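PDB 2GLF: probable M18-family aminopeptidase 1 from Thermotoga maritima, which probably acts as a zinc-dependent aminopeptidase of the M18 family, removing residues from the N-termini of peptides. Local coordinates for residues N68-L82 against F292-Q304. Numbering follows the deposited sequence.
Sequences NRGKAIAAFRVVDDL and FYLKALRQILKMQ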
ATOM      1  N   ASN A  68       2.663 -17.405  52.895  1.00 46.99           N
ATOM      2  CA  ASN A  68       3.109 -18.420  51.945  1.00 46.88           C
ATOM      3  C   ASN A  68       4.631 -18.449  51.860  1.00 47.42           C
ATOM      4  O   ASN A  68       5.274 -19.249  52.542  1.00 48.97           O
ATOM      5  CB  ASN A  68       2.503 -18.179  50.560  1.00 20.29           C
ATOM      6  CG  ASN A  68       2.805 -19.307  49.587  1.00 18.20           C
ATOM      7  OD1 ASN A  68       2.093 -19.503  48.601  1.00 17.80           O
ATOM      8  ND2 ASN A  68       3.871 -20.050  49.855  1.00 17.80           N
ATOM      9  N   ARG A  69       5.219 -17.596  51.029  1.00 20.00           N
ATOM     10  CA  ARG A  69       6.673 -17.582  50.931  1.00 19.60           C
ATOM     11  C   ARG A  69       7.210 -16.164  51.027  1.00 19.51           C
ATOM     12  O   ARG A  69       8.196 -15.805  50.372  1.00 19.52           O
ATOM     13  CB  ARG A  69       7.136 -18.236  49.628  1.00 20.29           C
ATOM     14  CG  ARG A  69       7.021 -19.761  49.610  1.00 19.49           C
ATOM     15  CD  ARG A  69       7.540 -20.312  48.292  1.00 19.97           C
ATOM     16  NE  ARG A  69       7.566 -21.775  48.217  1.00 18.58           N
ATOM     17  CZ  ARG A  69       6.495 -22.561  48.304  1.00 19.23           C
ATOM     18  NH1 ARG A  69       5.287 -22.040  48.482  1.00 17.32           N
ATOM     19  NH2 ARG A  69       6.632 -23.873  48.187  1.00 19.62           N
ATOM     20  N   GLY A  70       6.558 -15.365  51.867  1.00 22.60           N
ATOM     21  CA  GLY A  70       6.969 -13.986  52.040  1.00 21.01           C
ATOM     22  C   GLY A  70       6.412 -13.161  50.903  1.00 20.97           C
ATOM     23  O   GLY A  70       6.765 -11.996  50.742  1.00 21.85           O
ATOM     24  N   LYS A  71       5.532 -13.771  50.115  1.00 14.68           N
ATOM     25  CA  LYS A  71       4.925 -13.095  48.978  1.00 14.40           C
ATOM     26  C   LYS A  71       3.409 -13.246  48.971  1.00 14.42           C
ATOM     27  O   LYS A  71       2.720 -12.608  48.187  1.00 15.19           O
ATOM     28  CB  LYS A  71       5.502 -13.647  47.674  1.00 16.08           C
ATOM     29  CG  LYS A  71       6.993 -13.440  47.520  1.00 17.09           C
ATOM     30  CD  LYS A  71       7.489 -14.068  46.235  1.00 16.46           C
ATOM     31  CE  LYS A  71       8.974 -13.843  46.059  1.00 17.46           C
ATOM     32  NZ  LYS A  71       9.494 -14.427  44.789  1.00 17.07           N
ATOM     33  N   ALA A  72       2.891 -14.098  49.840  1.00 20.91           N
ATOM     34  CA  ALA A  72       1.454 -14.302  49.918  1.00 19.75           C
ATOM     35  C   ALA A  72       1.089 -14.494  51.377  1.00 20.11           C
ATOM     36  O   ALA A  72       1.907 -14.951  52.173  1.00 21.12           O
ATOM     37  CB  ALA A  72       1.057 -15.518  49.109  1.00  7.55           C
ATOM     38  N   ILE A  73      -0.133 -14.145  51.746  1.00 15.42           N
ATOM     39  CA  ILE A  73      -0.526 -14.300  53.131  1.00 15.08           C
ATOM     40  C   ILE A  73      -2.040 -14.321  53.292  1.00 15.89           C
ATOM     41  O   ILE A  73      -2.747 -13.429  52.824  1.00 16.26           O
ATOM     42  CB  ILE A  73       0.092 -13.171  53.985  1.00 21.55           C
ATOM     43  CG1 ILE A  73      -0.212 -13.400  55.463  1.00 20.90           C
ATOM     44  CG2 ILE A  73      -0.428 -11.822  53.517  1.00 22.15           C
ATOM     45  CD1 ILE A  73       0.414 -12.364  56.373  1.00 20.74           C
ATOM     46  N   ALA A  74      -2.530 -15.367  53.942  1.00 12.98           N
ATOM     47  CA  ALA A  74      -3.954 -15.524  54.182  1.00 12.98           C
ATOM     48  C   ALA A  74      -4.227 -15.299  55.670  1.00 12.98           C
ATOM     49  O   ALA A  74      -3.519 -15.820  56.528  1.00 12.98           O
ATOM     50  CB  ALA A  74      -4.400 -16.917  53.761  1.00 20.46           C
ATOM     51  N   ALA A  75      -5.246 -14.506  55.971  1.00 19.34           N
ATOM     52  CA  ALA A  75      -5.594 -14.224  57.354  1.00 20.42           C
ATOM     53  C   ALA A  75      -7.039 -14.603  57.617  1.00 21.28           C
ATOM     54  O   ALA A  75      -7.936 -14.176  56.895  1.00 22.13           O
ATOM     55  CB  ALA A  75      -5.386 -12.753  57.658  1.00  9.79           C
ATOM     56  N   PHE A  76      -7.265 -15.411  58.645  1.00 18.35           N
ATOM     57  CA  PHE A  76      -8.620 -15.812  58.976  1.00 18.63           C
ATOM     58  C   PHE A  76      -9.018 -15.384  60.376  1.00 18.53           C
ATOM     59  O   PHE A  76      -8.191 -14.977  61.195  1.00 18.74           O
ATOM     60  CB  PHE A  76      -8.794 -17.331  58.879  1.00 16.24           C
ATOM     61  CG  PHE A  76      -8.349 -17.915  57.576  1.00 16.73           C
ATOM     62  CD1 PHE A  76      -7.086 -18.496  57.454  1.00 16.24           C
ATOM     63  CD2 PHE A  76      -9.184 -17.878  56.459  1.00 17.23           C
ATOM     64  CE1 PHE A  76      -6.663 -19.027  56.242  1.00 16.24           C
ATOM     65  CE2 PHE A  76      -8.767 -18.407  55.239  1.00 16.24           C
ATOM     66  CZ  PHE A  76      -7.507 -18.982  55.129  1.00 16.24           C
ATOM     67  N   ARG A  77     -10.319 -15.467  60.616  1.00 27.21           N
ATOM     68  CA  ARG A  77     -10.920 -15.178  61.905  1.00 26.79           C
ATOM     69  C   ARG A  77     -11.984 -16.259  62.009  1.00 27.69           C
ATOM     70  O   ARG A  77     -13.173 -16.004  61.813  1.00 27.81           O
ATOM     71  CB  ARG A  77     -11.545 -13.777  61.939  1.00 19.44           C
ATOM     72  CG  ARG A  77     -10.535 -12.677  62.182  1.00 19.50           C
ATOM     73  CD  ARG A  77     -11.201 -11.329  62.355  1.00 19.99           C
ATOM     74  NE  ARG A  77     -12.101 -11.312  63.503  1.00 19.18           N
ATOM     75  CZ  ARG A  77     -12.891 -10.286  63.821  1.00 18.01           C
ATOM     76  NH1 ARG A  77     -12.893  -9.187  63.079  1.00 18.63           N
ATOM     77  NH2 ARG A  77     -13.692 -10.365  64.878  1.00 19.24           N
ATOM     78  N   VAL A  78     -11.524 -17.485  62.256  1.00 24.39           N
ATOM     79  CA  VAL A  78     -12.413 -18.627  62.392  1.00 25.28           C
ATOM     80  C   VAL A  78     -13.250 -18.337  63.622  1.00 26.03           C
ATOM     81  O   VAL A  78     -12.712 -18.033  64.690  1.00 26.86           O
ATOM     82  CB  VAL A  78     -11.623 -19.925  62.590  1.00 16.96           C
ATOM     83  CG1 VAL A  78     -12.573 -21.077  62.792  1.00 15.69           C
ATOM     84  CG2 VAL A  78     -10.747 -20.181  61.379  1.00 18.17           C
ATOM     85  N   VAL A  79     -14.564 -18.426  63.464  1.00 14.92           N
ATOM     86  CA  VAL A  79     -15.478 -18.121  64.547  1.00 14.55           C
ATOM     87  C   VAL A  79     -16.549 -19.193  64.722  1.00 15.78           C
ATOM     88  O   VAL A  79     -17.375 -19.121  65.631  1.00 16.17           O
ATOM     89  CB  VAL A  79     -16.121 -16.736  64.286  1.00 11.64           C
ATOM     90  CG1 VAL A  79     -17.221 -16.451  65.274  1.00  9.94           C
ATOM     91  CG2 VAL A  79     -15.049 -15.657  64.389  1.00  9.61           C
ATOM     92  N   ASP A  80     -16.527 -20.195  63.855  1.00 21.93           N
ATOM     93  CA  ASP A  80     -17.493 -21.279  63.934  1.00 22.48           C
ATOM     94  C   ASP A  80     -16.924 -22.493  63.211  1.00 22.92           C
ATOM     95  O   ASP A  80     -15.733 -22.534  62.900  1.00 23.67           O
ATOM     96  CB  ASP A  80     -18.813 -20.868  63.286  1.00 32.04           C
ATOM     97  CG  ASP A  80     -19.990 -21.693  63.785  1.00 35.75           C
ATOM     98  OD1 ASP A  80     -19.828 -22.920  63.966  1.00 38.64           O
ATOM     99  OD2 ASP A  80     -21.080 -21.119  63.992  1.00 36.48           O
ATOM    100  N   ASP A  81     -17.765 -23.484  62.957  1.00 25.67           N
ATOM    101  CA  ASP A  81     -17.339 -24.678  62.253  1.00 25.52           C
ATOM    102  C   ASP A  81     -17.129 -24.276  60.782  1.00 25.96           C
ATOM    103  O   ASP A  81     -18.037 -23.728  60.154  1.00 26.06           O
ATOM    104  CB  ASP A  81     -18.437 -25.738  62.383  1.00 38.16           C
ATOM    105  CG  ASP A  81     -18.115 -27.014  61.645  1.00 39.23           C
ATOM    106  OD1 ASP A  81     -18.987 -27.904  61.627  1.00 39.63           O
ATOM    107  OD2 ASP A  81     -17.004 -27.135  61.085  1.00 42.00           O
ATOM    108  N   LEU A  82     -15.942 -24.527  60.232  1.00 21.28           N
ATOM    109  CA  LEU A  82     -15.687 -24.160  58.837  1.00 21.52           C
ATOM    110  C   LEU A  82     -16.697 -24.752  57.882  1.00 22.00           C
ATOM    111  O   LEU A  82     -16.855 -24.263  56.765  1.00 22.70           O
ATOM    112  CB  LEU A  82     -14.296 -24.588  58.376  1.00 20.69           C
ATOM    113  CG  LEU A  82     -13.102 -23.699  58.712  1.00 22.27           C
ATOM    114  CD1 LEU A  82     -12.007 -23.980  57.676  1.00 24.04           C
ATOM    115  CD2 LEU A  82     -13.497 -22.221  58.686  1.00 20.97           C
ATOM    116  N   PHE A 292      -1.859 -23.490  48.098  1.00 27.74           N
ATOM    117  CA  PHE A 292      -1.731 -22.733  49.345  1.00 25.95           C
ATOM    118  C   PHE A 292      -3.078 -22.405  50.008  1.00 25.39           C
ATOM    119  O   PHE A 292      -3.256 -22.564  51.224  1.00 24.92           O
ATOM    120  CB  PHE A 292      -0.978 -21.435  49.057  1.00 25.10           C
ATOM    121  CG  PHE A 292      -1.041 -20.436  50.170  1.00 22.54           C
ATOM    122  CD1 PHE A 292      -0.544 -20.747  51.432  1.00 20.72           C
ATOM    123  CD2 PHE A 292      -1.580 -19.171  49.950  1.00 20.91           C
ATOM    124  CE1 PHE A 292      -0.581 -19.807  52.463  1.00 22.36           C
ATOM    125  CE2 PHE A 292      -1.622 -18.226  50.970  1.00 21.02           C
ATOM    126  CZ  PHE A 292      -1.122 -18.542  52.231  1.00 23.22           C
ATOM    127  N   TYR A 293      -4.014 -21.937  49.192  1.00 24.77           N
ATOM    128  CA  TYR A 293      -5.348 -21.569  49.641  1.00 24.36           C
ATOM    129  C   TYR A 293      -6.104 -22.726  50.290  1.00 24.62           C
ATOM    130  O   TYR A 293      -6.685 -22.571  51.361  1.00 24.98           O
ATOM    131  CB  TYR A 293      -6.127 -21.020  48.449  1.00 23.61           C
ATOM    132  CG  TYR A 293      -7.612 -20.894  48.645  1.00 23.40           C
ATOM    133  CD1 TYR A 293      -8.142 -20.250  49.761  1.00 22.69           C
ATOM    134  CD2 TYR A 293      -8.493 -21.365  47.676  1.00 22.32           C
ATOM    135  CE1 TYR A 293      -9.521 -20.073  49.904  1.00 21.46           C
ATOM    136  CE2 TYR A 293      -9.865 -21.194  47.804  1.00 22.41           C
ATOM    137  CZ  TYR A 293     -10.375 -20.543  48.918  1.00 23.21           C
ATOM    138  OH  TYR A 293     -11.733 -20.341  49.022  1.00 23.87           O
ATOM    139  N   LEU A 294      -6.112 -23.882  49.640  1.00 28.47           N
ATOM    140  CA  LEU A 294      -6.807 -25.027  50.202  1.00 28.31           C
ATOM    141  C   LEU A 294      -5.979 -25.673  51.304  1.00 28.81           C
ATOM    142  O   LEU A 294      -6.520 -26.261  52.238  1.00 30.04           O
ATOM    143  CB  LEU A 294      -7.119 -26.038  49.107  1.00 18.64           C
ATOM    144  CG  LEU A 294      -8.097 -25.492  48.067  1.00 18.74           C
ATOM    145  CD1 LEU A 294      -8.581 -26.640  47.199  1.00 18.40           C
ATOM    146  CD2 LEU A 294      -9.290 -24.810  48.758  1.00 16.69           C
ATOM    147  N   LYS A 295      -4.661 -25.557  51.193  1.00 25.93           N
ATOM    148  CA  LYS A 295      -3.770 -26.109  52.199  1.00 25.11           C
ATOM    149  C   LYS A 295      -4.004 -25.342  53.489  1.00 25.56           C
ATOM    150  O   LYS A 295      -3.848 -25.885  54.582  1.00 26.28           O
ATOM    151  CB  LYS A 295      -2.313 -25.964  51.762  1.00 17.00           C
ATOM    152  CG  LYS A 295      -1.311 -26.274  52.853  1.00 15.86           C
ATOM    153  CD  LYS A 295       0.092 -26.329  52.303  1.00 16.11           C
ATOM    154  CE  LYS A 295       1.109 -26.146  53.404  1.00 18.31           C
ATOM    155  NZ  LYS A 295       1.027 -24.780  53.999  1.00 20.28           N
ATOM    156  N   ALA A 296      -4.385 -24.075  53.352  1.00 22.83           N
ATOM    157  CA  ALA A 296      -4.662 -23.219  54.502  1.00 22.51           C
ATOM    158  C   ALA A 296      -5.976 -23.618  55.150  1.00 22.54           C
ATOM    159  O   ALA A 296      -6.103 -23.600  56.371  1.00 22.21           O
ATOM    160  CB  ALA A 296      -4.728 -21.757  54.070  1.00 25.63           C
ATOM    161  N   LEU A 297      -6.954 -23.973  54.325  1.00 26.60           N
ATOM    162  CA  LEU A 297      -8.257 -24.368  54.834  1.00 26.89           C
ATOM    163  C   LEU A 297      -8.237 -25.778  55.428  1.00 27.92           C
ATOM    164  O   LEU A 297      -8.875 -26.038  56.447  1.00 27.94           O
ATOM    165  CB  LEU A 297      -9.313 -24.255  53.726  1.00 12.56           C
ATOM    166  CG  LEU A 297      -9.565 -22.830  53.213  1.00 11.33           C
ATOM    167  CD1 LEU A 297     -10.845 -22.807  52.403  1.00  7.28           C
ATOM    168  CD2 LEU A 297      -9.683 -21.850  54.371  1.00  9.62           C
ATOM    169  N   ARG A 298      -7.497 -26.684  54.797  1.00 42.10           N
ATOM    170  CA  ARG A 298      -7.400 -28.048  55.300  1.00 43.06           C
ATOM    171  C   ARG A 298      -6.750 -28.060  56.684  1.00 43.60           C
ATOM    172  O   ARG A 298      -7.181 -28.793  57.576  1.00 43.55           O
ATOM    173  CB  ARG A 298      -6.591 -28.926  54.335  1.00 29.54           C
ATOM    174  CG  ARG A 298      -7.406 -29.515  53.199  1.00 30.63           C
ATOM    175  CD  ARG A 298      -6.623 -30.610  52.486  1.00 34.30           C
ATOM    176  NE  ARG A 298      -5.522 -30.073  51.692  1.00 36.81           N
ATOM    177  CZ  ARG A 298      -5.654 -29.584  50.461  1.00 37.22           C
ATOM    178  NH1 ARG A 298      -6.841 -29.568  49.874  1.00 38.71           N
ATOM    179  NH2 ARG A 298      -4.601 -29.099  49.821  1.00 36.47           N
ATOM    180  N   GLN A 299      -5.715 -27.244  56.867  1.00 30.23           N
ATOM    181  CA  GLN A 299      -5.035 -27.180  58.152  1.00 30.48           C
ATOM    182  C   GLN A 299      -6.047 -26.818  59.231  1.00 30.43           C
ATOM    183  O   GLN A 299      -6.083 -27.430  60.296  1.00 30.95           O
ATOM    184  CB  GLN A 299      -3.925 -26.133  58.115  1.00 35.81           C
ATOM    185  CG  GLN A 299      -3.100 -26.068  59.386  1.00 37.56           C
ATOM    186  CD  GLN A 299      -2.452 -27.399  59.731  1.00 41.57           C
ATOM    187  OE1 GLN A 299      -1.721 -27.976  58.925  1.00 41.15           O
ATOM    188  NE2 GLN A 299      -2.719 -27.891  60.937  1.00 45.46           N
ATOM    189  N   ILE A 300      -6.875 -25.824  58.936  1.00 26.24           N
ATOM    190  CA  ILE A 300      -7.892 -25.371  59.870  1.00 25.29           C
ATOM    191  C   ILE A 300      -8.940 -26.462  60.095  1.00 26.43           C
ATOM    192  O   ILE A 300      -9.429 -26.640  61.214  1.00 26.80           O
ATOM    193  CB  ILE A 300      -8.575 -24.076  59.349  1.00 19.88           C
ATOM    194  CG1 ILE A 300      -7.562 -22.924  59.377  1.00 18.22           C
ATOM    195  CG2 ILE A 300      -9.823 -23.744  60.189  1.00 17.95           C
ATOM    196  CD1 ILE A 300      -8.090 -21.630  58.802  1.00 14.97           C
ATOM    197  N   LEU A 301      -9.275 -27.193  59.034  1.00 38.25           N
ATOM    198  CA  LEU A 301     -10.259 -28.264  59.137  1.00 38.20           C
ATOM    199  C   LEU A 301      -9.778 -29.403  60.037  1.00 38.25           C
ATOM    200  O   LEU A 301     -10.537 -29.901  60.877  1.00 37.51           O
ATOM    201  CB  LEU A 301     -10.605 -28.808  57.747  1.00 14.74           C
ATOM    202  CG  LEU A 301     -11.554 -27.938  56.919  1.00 15.39           C
ATOM    203  CD1 LEU A 301     -11.766 -28.569  55.550  1.00 14.91           C
ATOM    204  CD2 LEU A 301     -12.884 -27.794  57.649  1.00 13.64           C
ATOM    205  N   LYS A 302      -8.522 -29.815  59.862  1.00 33.93           N
ATOM    206  CA  LYS A 302      -7.956 -30.891  60.673  1.00 33.66           C
ATOM    207  C   LYS A 302      -7.987 -30.462  62.124  1.00 33.46           C
ATOM    208  O   LYS A 302      -8.310 -31.255  63.009  1.00 32.33           O
ATOM    209  CB  LYS A 302      -6.515 -31.181  60.262  1.00 18.97           C
ATOM    210  CG  LYS A 302      -6.383 -31.673  58.843  1.00 19.73           C
ATOM    211  CD  LYS A 302      -7.160 -32.962  58.619  1.00 19.73           C
ATOM    212  CE  LYS A 302      -6.555 -34.115  59.397  1.00 20.09           C
ATOM    213  NZ  LYS A 302      -7.267 -35.389  59.113  1.00 22.43           N
HETATM  214  N   MSE A 303      -7.656 -29.195  62.356  1.00 18.78           N
HETATM  215  CA  MSE A 303      -7.649 -28.645  63.700  1.00 19.86           C
HETATM  216  C   MSE A 303      -9.037 -28.695  64.331  1.00 19.38           C
HETATM  217  O   MSE A 303      -9.169 -28.714  65.550  1.00 19.30           O
HETATM  218  CB  MSE A 303      -7.128 -27.214  63.677  1.00 53.20           C
HETATM  219  CG  MSE A 303      -5.697 -27.117  63.191  1.00 54.41           C
HETATM  220 SE   MSE A 303      -5.005 -25.323  63.293  1.00 58.31          SE
HETATM  221  CE  MSE A 303      -3.913 -25.476  64.896  1.00 56.35           C
ATOM    222  N   GLN A 304     -10.070 -28.714  63.496  1.00 21.22           N
ATOM    223  CA  GLN A 304     -11.435 -28.789  63.988  1.00 21.31           C
ATOM    224  C   GLN A 304     -11.889 -30.244  63.978  1.00 22.13           C
ATOM    225  O   GLN A 304     -13.076 -30.540  64.113  1.00 22.07           O
ATOM    226  CB  GLN A 304     -12.360 -27.940  63.125  1.00 11.86           C
ATOM    227  CG  GLN A 304     -12.133 -26.456  63.305  1.00 11.70           C
ATOM    228  CD  GLN A 304     -13.165 -25.605  62.589  1.00 11.97           C
ATOM    229  OE1 GLN A 304     -13.151 -24.376  62.698  1.00 11.70           O
ATOM    230  NE2 GLN A 304     -14.066 -26.251  61.854  1.00 13.09           N
TER
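F292 holds CG trans to its backbone N (chi1 167°), which carries the ring from helix 292-303 to N68 and A74. N68 CB sits over one face of the F292 ring, 3.9 Å from the ring centroid and almost on the normal, a CH-pi contact. The far end of that ring is turned to the strand: its CZ comes 4.0 Å from A74 CB, with A74 N at the ring edge, while A72 CB approaches obliquely. Further along strand 73-77, F76 has CG trans to the carbonyl carbon, beside the backbone N, and I300 lays CD1 over one face of its ring, 4.0 Å from the centroid and 29° off the normal, in a second CH-pi contact. A296 CB meets the edge of the same ring, and L297 CD2 comes in obliquely, 3.7 Å from F76 CE2. The other branch of I300, CG2, faces V78 CG2 tip to tip at 3.9 Å and also packs against L82 CD1. Beyond the strand the chain turns back along the helix, where L82 CB rests on L301 CD2 (3.6 Å). Q304, extended beyond CG, runs past V78 in the opposite direction and crosses L82 at about a right angle. D81 OD2, beside it, accepts a hydrogen bond from K83 N. The strand pairs antiparallel with both 64-67 and 270-275, while L301 on the helix also packs on helix 310-318. Strand and helix axes approach to 9.8 Å at their closest and cross at -33°. A largely apolar, buried layer of alanine, aliphatic and phenylalanine side chains joins the helix to the central mixed sheet, the alpha/beta packing characteristic of the catalytic domain of M18 metallopeptidases.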